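Local atomic coordinates of proximal thread matrix protein 1 (Mytilus galloprovincialis, PDB entry 4CN9), a protein that probably binds collagen in the matrix of the mussel byssus, pairing two von Willebrand factor type A domains with bound zinc. Residues Ala47-Val52 with Arg444-Lys448; Glu83-Phe88 with Leu234-Ile238. All coordinates share one frame; numbering follows the deposited sequence.

Contact 1 of 2, residues Ala47-Val52 with Arg444-Lys448; sequences AEECDV and RAHKK. With ZN (zinc ion), chain D.
Glu49 and His446 lie side by side on one face of a short antiparallel pairing and turn their ends onto the same zinc ion, Glu49 OE2 at 2.0 Å and His446 NE2 at 2.0 Å. In each, CG sits between the backbone N and the carbonyl carbon (chi1 68° and 52°), which raises carboxylate and ring from the strands to a common point. The two planes are turned 69° against each other, and the carbonyl O of Glu49 lies over one face of the imidazole. Asp51 completes the protein ligands, chelating zinc through OD1 (2.2 Å) and OD2 (2.1 Å), with Thr89 OG1 hydrogen-bonded to OD1; two waters fill the remaining positions. Beneath the metal, His446 N donates to Glu49 O (3.3 Å), and farther along Lys448 N donates to Ala47 O (2.9 Å). Glu48 diverges from Lys447, its OE2 resting 3.8 Å from Ala445 CB. With an alanine in place of Glu48, Ala445 would probably lose the carboxylate packed beside it, and Lys235 a weak, distant charge partner. The arrangement is a zinc site of Glu, Asp and His where outer strand 48-49 meets central strand 439-447 of a small antiparallel sheet, distinct from the MIDAS zinc bound by Ser63, Ser65 and Asp174.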
ATOM      1  N   ALA A  47     -21.188   2.797 -12.404  1.00 46.11           N
ATOM      2  CA  ALA A  47     -21.457   2.637 -10.973  1.00 46.02           C
ATOM      3  C   ALA A  47     -21.100   1.213 -10.555  1.00 42.74           C
ATOM      4  O   ALA A  47     -21.568   0.256 -11.163  1.00 37.35           O
ATOM      5  CB  ALA A  47     -22.925   2.925 -10.661  1.00 39.46           C
ATOM      6  N   GLU A  48     -20.265   1.045  -9.534  1.00 39.46           N
ATOM      7  CA  GLU A  48     -20.087  -0.310  -9.028  1.00 41.69           C
ATOM      8  C   GLU A  48     -20.444  -0.554  -7.591  1.00 31.67           C
ATOM      9  O   GLU A  48     -20.803   0.351  -6.843  1.00 31.90           O
ATOM     10  CB  GLU A  48     -18.703  -0.894  -9.267  1.00 44.52           C
ATOM     11  CG  GLU A  48     -17.582   0.001  -9.586  1.00 44.29           C
ATOM     12  CD  GLU A  48     -16.690  -0.707 -10.570  1.00 41.82           C
ATOM     13  OE1 GLU A  48     -17.107  -0.828 -11.734  1.00 55.40           O
ATOM     14  OE2 GLU A  48     -15.611  -1.194 -10.179  1.00 37.42           O
ATOM     15  N   GLU A  49     -20.342  -1.834  -7.257  1.00 33.58           N
ATOM     16  CA  GLU A  49     -20.650  -2.352  -5.947  1.00 31.86           C
ATOM     17  C   GLU A  49     -19.539  -3.282  -5.485  1.00 27.87           C
ATOM     18  O   GLU A  49     -18.718  -3.760  -6.275  1.00 26.57           O
ATOM     19  CB  GLU A  49     -21.964  -3.131  -5.973  1.00 29.23           C
ATOM     20  CG  GLU A  49     -21.903  -4.432  -6.759  1.00 32.80           C
ATOM     21  CD  GLU A  49     -23.270  -5.069  -6.966  1.00 36.43           C
ATOM     22  OE1 GLU A  49     -24.266  -4.327  -7.086  1.00 34.97           O
ATOM     23  OE2 GLU A  49     -23.342  -6.315  -7.015  1.00 38.84           O
ATOM     24  N   CYS A  50     -19.543  -3.521  -4.184  1.00 25.63           N
ATOM     25  CA  CYS A  50     -18.631  -4.434  -3.550  1.00 26.07           C
ATOM     26  C   CYS A  50     -19.483  -5.336  -2.683  1.00 24.42           C
ATOM     27  O   CYS A  50     -20.303  -4.850  -1.904  1.00 28.27           O
ATOM     28  CB  CYS A  50     -17.642  -3.655  -2.690  1.00 29.69           C
ATOM     29  SG  CYS A  50     -16.442  -4.693  -1.859  1.00 31.95           S
ATOM     30  N   ASP A  51     -19.306  -6.642  -2.827  1.00 25.29           N
ATOM     31  CA  ASP A  51     -20.125  -7.617  -2.105  1.00 27.46           C
ATOM     32  C   ASP A  51     -19.406  -8.113  -0.839  1.00 28.17           C
ATOM     33  O   ASP A  51     -19.930  -8.939  -0.093  1.00 28.31           O
ATOM     34  CB  ASP A  51     -20.475  -8.816  -3.009  1.00 32.64           C
ATOM     35  CG  ASP A  51     -21.222  -8.416  -4.284  1.00 31.72           C
ATOM     36  OD1 ASP A  51     -21.824  -7.325  -4.360  1.00 31.11           O
ATOM     37  OD2 ASP A  51     -21.201  -9.204  -5.248  1.00 37.75           O
ATOM     38  N   VAL A  52     -18.210  -7.589  -0.599  1.00 28.69           N
ATOM     39  CA  VAL A  52     -17.370  -8.034   0.510  1.00 31.93           C
ATOM     40  C   VAL A  52     -17.968  -7.643   1.851  1.00 28.13           C
ATOM     41  O   VAL A  52     -18.507  -6.553   1.986  1.00 27.70           O
ATOM     42  CB  VAL A  52     -15.948  -7.441   0.385  1.00 32.08           C
ATOM     43  CG1 VAL A  52     -15.069  -7.857   1.568  1.00 34.52           C
ATOM     44  CG2 VAL A  52     -15.302  -7.897  -0.925  1.00 39.25           C
ATOM     45  N   ARG A 444     -12.225  -7.244  -6.282  1.00 32.77           N
ATOM     46  CA  ARG A 444     -13.520  -7.917  -6.197  1.00 27.41           C
ATOM     47  C   ARG A 444     -14.710  -7.017  -6.548  1.00 29.28           C
ATOM     48  O   ARG A 444     -15.859  -7.465  -6.515  1.00 28.80           O
ATOM     49  CB  ARG A 444     -13.706  -8.512  -4.803  1.00 32.23           C
ATOM     50  CG  ARG A 444     -12.838  -9.744  -4.532  1.00 40.29           C
ATOM     51  CD  ARG A 444     -13.385 -10.633  -3.405  1.00 56.30           C
ATOM     52  NE  ARG A 444     -14.838 -10.833  -3.466  1.00 69.26           N
ATOM     53  CZ  ARG A 444     -15.502 -11.792  -2.822  1.00 76.50           C
ATOM     54  NH1 ARG A 444     -14.858 -12.676  -2.066  1.00 83.81           N
ATOM     55  NH2 ARG A 444     -16.820 -11.872  -2.943  1.00 71.96           N
ATOM     56  N   ALA A 445     -14.449  -5.760  -6.886  1.00 28.29           N
ATOM     57  CA  ALA A 445     -15.532  -4.866  -7.287  1.00 30.17           C
ATOM     58  C   ALA A 445     -16.012  -5.205  -8.709  1.00 36.10           C
ATOM     59  O   ALA A 445     -15.259  -5.759  -9.516  1.00 30.35           O
ATOM     60  CB  ALA A 445     -15.094  -3.427  -7.206  1.00 27.19           C
ATOM     61  N   HIS A 446     -17.269  -4.876  -8.992  1.00 31.49           N
ATOM     62  CA  HIS A 446     -17.869  -5.132 -10.294  1.00 36.31           C
ATOM     63  C   HIS A 446     -19.026  -4.162 -10.523  1.00 38.76           C
ATOM     64  O   HIS A 446     -19.504  -3.521  -9.583  1.00 32.37           O
ATOM     65  CB  HIS A 446     -18.370  -6.577 -10.374  1.00 33.11           C
ATOM     66  CG  HIS A 446     -19.266  -6.965  -9.241  1.00 31.50           C
ATOM     67  ND1 HIS A 446     -18.787  -7.528  -8.079  1.00 36.18           N
ATOM     68  CD2 HIS A 446     -20.607  -6.853  -9.080  1.00 36.67           C
ATOM     69  CE1 HIS A 446     -19.793  -7.762  -7.254  1.00 37.20           C
ATOM     70  NE2 HIS A 446     -20.910  -7.364  -7.838  1.00 35.11           N
ATOM     71  N   LYS A 447     -19.477  -4.050 -11.771  1.00 41.87           N
ATOM     72  CA  LYS A 447     -20.566  -3.130 -12.099  1.00 42.45           C
ATOM     73  C   LYS A 447     -21.866  -3.497 -11.383  1.00 38.31           C
ATOM     74  O   LYS A 447     -22.196  -4.673 -11.233  1.00 33.94           O
ATOM     75  CB  LYS A 447     -20.787  -3.091 -13.609  1.00 46.22           C
ATOM     76  CG  LYS A 447     -19.635  -2.449 -14.361  1.00 55.25           C
ATOM     77  CD  LYS A 447     -19.880  -2.408 -15.859  1.00 67.62           C
ATOM     78  CE  LYS A 447     -18.728  -1.722 -16.575  1.00 64.54           C
ATOM     79  NZ  LYS A 447     -18.956  -1.647 -18.042  1.00 81.72           N
ATOM     80  N   LYS A 448     -22.594  -2.481 -10.926  1.00 41.03           N
ATOM     81  CA  LYS A 448     -23.911  -2.690 -10.328  1.00 38.65           C
ATOM     82  C   LYS A 448     -24.855  -3.372 -11.311  1.00 41.75           C
ATOM     83  O   LYS A 448     -24.811  -3.090 -12.509  1.00 47.84           O
ATOM     84  CB  LYS A 448     -24.515  -1.359  -9.886  1.00 37.77           C
ATOM     85  CG  LYS A 448     -24.118  -0.965  -8.485  1.00 41.35           C
ATOM     86  CD  LYS A 448     -24.900   0.213  -7.964  1.00 35.78           C
ATOM     87  CE  LYS A 448     -24.422   0.567  -6.572  1.00 33.87           C
ATOM     88  NZ  LYS A 448     -25.083   1.766  -6.032  1.00 31.09           N
TER
HETATM   89 ZN    ZN D1449     -22.240  -7.832  -6.418  0.50 33.43          ZN
HETATM   90  O   HOH W   1     -17.446  -7.863  -4.504  1.00 30.51           O
HETATM   91  O   HOH W   2     -23.125  -9.485  -7.351  0.70 36.21           O
HETATM   92  O   HOH W   3     -24.049  -8.603  -5.733  0.70 38.83           O

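Contact 2 of 2, residues Glu83-Phe88 with Leu234-Ile238; sequences ELVDSF and LKLVI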
ATOM      1  N   GLU A  83     -23.102   7.847  -1.114  1.00 22.11           N
ATOM      2  CA  GLU A  83     -22.893   7.033  -2.295  1.00 24.24           C
ATOM      3  C   GLU A  83     -22.027   5.804  -1.986  1.00 24.74           C
ATOM      4  O   GLU A  83     -22.260   4.720  -2.521  1.00 24.47           O
ATOM      5  CB  GLU A  83     -22.280   7.888  -3.407  1.00 27.61           C
ATOM      6  CG  GLU A  83     -23.282   8.919  -3.933  1.00 28.87           C
ATOM      7  CD  GLU A  83     -22.633  10.032  -4.719  1.00 32.30           C
ATOM      8  OE1 GLU A  83     -21.453   9.899  -5.086  1.00 34.65           O
ATOM      9  OE2 GLU A  83     -23.308  11.049  -4.968  1.00 34.30           O
ATOM     10  N   LEU A  84     -21.045   5.975  -1.103  1.00 22.88           N
ATOM     11  CA  LEU A  84     -20.246   4.847  -0.611  1.00 25.38           C
ATOM     12  C   LEU A  84     -21.123   3.804   0.058  1.00 21.65           C
ATOM     13  O   LEU A  84     -21.014   2.615  -0.230  1.00 23.36           O
ATOM     14  CB  LEU A  84     -19.207   5.332   0.404  1.00 25.13           C
ATOM     15  CG  LEU A  84     -18.149   6.280  -0.160  1.00 28.05           C
ATOM     16  CD1 LEU A  84     -17.268   6.842   0.947  1.00 29.18           C
ATOM     17  CD2 LEU A  84     -17.313   5.552  -1.209  1.00 24.76           C
ATOM     18  N   VAL A  85     -21.965   4.251   0.979  1.00 23.01           N
ATOM     19  CA  VAL A  85     -22.877   3.357   1.674  1.00 21.01           C
ATOM     20  C   VAL A  85     -23.680   2.513   0.683  1.00 22.56           C
ATOM     21  O   VAL A  85     -23.823   1.300   0.846  1.00 24.22           O
ATOM     22  CB  VAL A  85     -23.839   4.137   2.562  1.00 23.35           C
ATOM     23  CG1 VAL A  85     -24.955   3.225   3.077  1.00 30.73           C
ATOM     24  CG2 VAL A  85     -23.081   4.785   3.720  1.00 24.64           C
ATOM     25  N   ASP A  86     -24.187   3.161  -0.358  1.00 24.90           N
ATOM     26  CA  ASP A  86     -25.033   2.493  -1.355  1.00 23.46           C
ATOM     27  C   ASP A  86     -24.237   1.629  -2.319  1.00 25.52           C
ATOM     28  O   ASP A  86     -24.815   0.975  -3.182  1.00 28.76           O
ATOM     29  CB  ASP A  86     -25.855   3.535  -2.136  1.00 26.83           C
ATOM     30  CG  ASP A  86     -27.104   3.975  -1.382  1.00 26.00           C
ATOM     31  OD1 ASP A  86     -27.474   3.306  -0.389  1.00 28.39           O
ATOM     32  OD2 ASP A  86     -27.720   4.986  -1.774  1.00 29.64           O
ATOM     33  N   SER A  87     -22.913   1.617  -2.167  1.00 26.50           N
ATOM     34  CA  SER A  87     -22.032   0.790  -2.998  1.00 24.89           C
ATOM     35  C   SER A  87     -21.713  -0.576  -2.371  1.00 24.55           C
ATOM     36  O   SER A  87     -21.164  -1.472  -3.041  1.00 26.67           O
ATOM     37  CB  SER A  87     -20.728   1.546  -3.260  1.00 29.57           C
ATOM     38  OG  SER A  87     -20.995   2.822  -3.834  1.00 31.37           O
ATOM     39  N   PHE A  88     -22.057  -0.745  -1.097  1.00 23.89           N
ATOM     40  CA  PHE A  88     -21.767  -1.993  -0.394  1.00 26.35           C
ATOM     41  C   PHE A  88     -23.037  -2.791  -0.207  1.00 28.31           C
ATOM     42  O   PHE A  88     -23.870  -2.461   0.626  1.00 27.24           O
ATOM     43  CB  PHE A  88     -21.073  -1.714   0.946  1.00 26.18           C
ATOM     44  CG  PHE A  88     -19.666  -1.220   0.782  1.00 26.33           C
ATOM     45  CD1 PHE A  88     -18.622  -2.114   0.638  1.00 27.19           C
ATOM     46  CD2 PHE A  88     -19.399   0.133   0.733  1.00 31.57           C
ATOM     47  CE1 PHE A  88     -17.338  -1.669   0.469  1.00 27.52           C
ATOM     48  CE2 PHE A  88     -18.113   0.585   0.569  1.00 32.84           C
ATOM     49  CZ  PHE A  88     -17.082  -0.323   0.421  1.00 30.30           C
ATOM     50  N   LEU A 234     -15.608   8.025  -6.938  1.00 23.42           N
ATOM     51  CA  LEU A 234     -16.392   6.948  -6.328  1.00 26.48           C
ATOM     52  C   LEU A 234     -15.942   5.564  -6.785  1.00 25.83           C
ATOM     53  O   LEU A 234     -15.689   4.665  -5.958  1.00 23.60           O
ATOM     54  CB  LEU A 234     -17.893   7.130  -6.605  1.00 24.81           C
ATOM     55  CG  LEU A 234     -18.825   6.149  -5.897  1.00 29.90           C
ATOM     56  CD1 LEU A 234     -18.644   6.195  -4.381  1.00 28.26           C
ATOM     57  CD2 LEU A 234     -20.286   6.437  -6.263  1.00 29.47           C
ATOM     58  N   LYS A 235     -15.837   5.381  -8.095  1.00 24.06           N
ATOM     59  CA  LYS A 235     -15.502   4.060  -8.631  1.00 25.59           C
ATOM     60  C   LYS A 235     -14.136   3.593  -8.137  1.00 21.82           C
ATOM     61  O   LYS A 235     -13.970   2.436  -7.741  1.00 22.72           O
ATOM     62  CB  LYS A 235     -15.535   4.053 -10.164  1.00 27.28           C
ATOM     63  CG  LYS A 235     -14.968   2.774 -10.761  1.00 35.27           C
ATOM     64  CD  LYS A 235     -15.222   2.667 -12.260  1.00 49.25           C
ATOM     65  CE  LYS A 235     -14.814   1.296 -12.799  1.00 51.28           C
ATOM     66  NZ  LYS A 235     -13.398   0.945 -12.485  1.00 63.62           N
ATOM     67  N   LEU A 236     -13.173   4.506  -8.158  1.00 23.48           N
ATOM     68  CA  LEU A 236     -11.822   4.234  -7.682  1.00 25.41           C
ATOM     69  C   LEU A 236     -11.791   3.836  -6.201  1.00 22.82           C
ATOM     70  O   LEU A 236     -11.055   2.936  -5.807  1.00 22.70           O
ATOM     71  CB  LEU A 236     -10.944   5.467  -7.898  1.00 24.86           C
ATOM     72  CG  LEU A 236     -10.649   5.825  -9.357  1.00 34.48           C
ATOM     73  CD1 LEU A 236      -9.942   7.170  -9.470  1.00 35.06           C
ATOM     74  CD2 LEU A 236      -9.811   4.742 -10.004  1.00 37.31           C
ATOM     75  N   VAL A 237     -12.583   4.511  -5.379  1.00 22.84           N
ATOM     76  CA  VAL A 237     -12.607   4.218  -3.961  1.00 23.08           C
ATOM     77  C   VAL A 237     -13.195   2.845  -3.716  1.00 20.78           C
ATOM     78  O   VAL A 237     -12.677   2.081  -2.915  1.00 22.13           O
ATOM     79  CB  VAL A 237     -13.382   5.293  -3.169  1.00 21.54           C
ATOM     80  CG1 VAL A 237     -13.587   4.865  -1.729  1.00 23.88           C
ATOM     81  CG2 VAL A 237     -12.642   6.621  -3.222  1.00 25.73           C
ATOM     82  N   ILE A 238     -14.280   2.520  -4.411  1.00 18.96           N
ATOM     83  CA  ILE A 238     -14.904   1.225  -4.254  1.00 22.32           C
ATOM     84  C   ILE A 238     -13.970   0.113  -4.740  1.00 23.18           C
ATOM     85  O   ILE A 238     -13.913  -0.952  -4.140  1.00 23.06           O
ATOM     86  CB  ILE A 238     -16.236   1.140  -5.026  1.00 25.01           C
ATOM     87  CG1 ILE A 238     -17.213   2.206  -4.519  1.00 26.47           C
ATOM     88  CG2 ILE A 238     -16.823  -0.257  -4.912  1.00 27.85           C
ATOM     89  CD1 ILE A 238     -17.424   2.210  -3.012  1.00 31.49           C
TER
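Leu84 and Leu234 meet methyl to methyl, CD2 of the first only 3.5 Å from CD1 of the second, closer than methyls normally pack. The two side chains run antiparallel alongside each other, Leu84 CD2 lodging in a hollow on helix 234-241 bounded by Leu234, Val237 CG1 (3.8 Å) and Ile238 CD1, three residues spaced as i, i+3 and i+4. The fork of Leu234, its CG anti to the backbone N (chi1 -174°), straddles the near edge of the partner: CD1 faces Leu84 while CD2 rests on Glu83 CB at 3.8 Å.

The return bump is the Ile238 tip. Its CD1 enters a pocket where helix 73-85 gives way to the turn at Val85-Phe88, pressing on Ser87 CB at 3.4 Å, again tight, and reaching Phe88 CE2 at 4.0 Å. Ser87 can line a largely apolar pocket because its hydroxyl is occupied, OG donating to Glu83 O at 2.6 Å across the last turn of the helix. The interlocking is thus mostly apolar, Leu84 CD2 projecting from one side, the Leu234 fork and Ile238 CD1 from the other.

Around this core, Val85 faces away onto helix 122-130, Val237 also packs on Leu222 of strand 221-224, and Cys50 touches both Phe88 and Ile238, so the helix end with its turn and helix 234-241 sit between a neighbouring helix and the edge strand of the six-stranded sheet of the first A domain.

The centres of the two contacts are 8 Å apart, and contact 2 is nested within the loop that contact 1 closes: the segments follow in the order 47-52, 83-88, 234-238 and 444-448. Contact 2 joins helices 73-85 and 234-241 of the first A domain, whereas contact 1 pairs chain ends that bracket both domains, in an antiparallel sheet completed by strand 243-247, which follows helix 234-241. They touch through hydrogen bonds from Cys50 N to Ser87 O at 2.9 Å and from Lys448 NZ to Asp86 O at 3.0 Å, and the Cys50-Cys242 disulfide adds a covalent link. The C-terminal tail, coming from the second domain, is thereby fastened to the first, next to the non-MIDAS zinc.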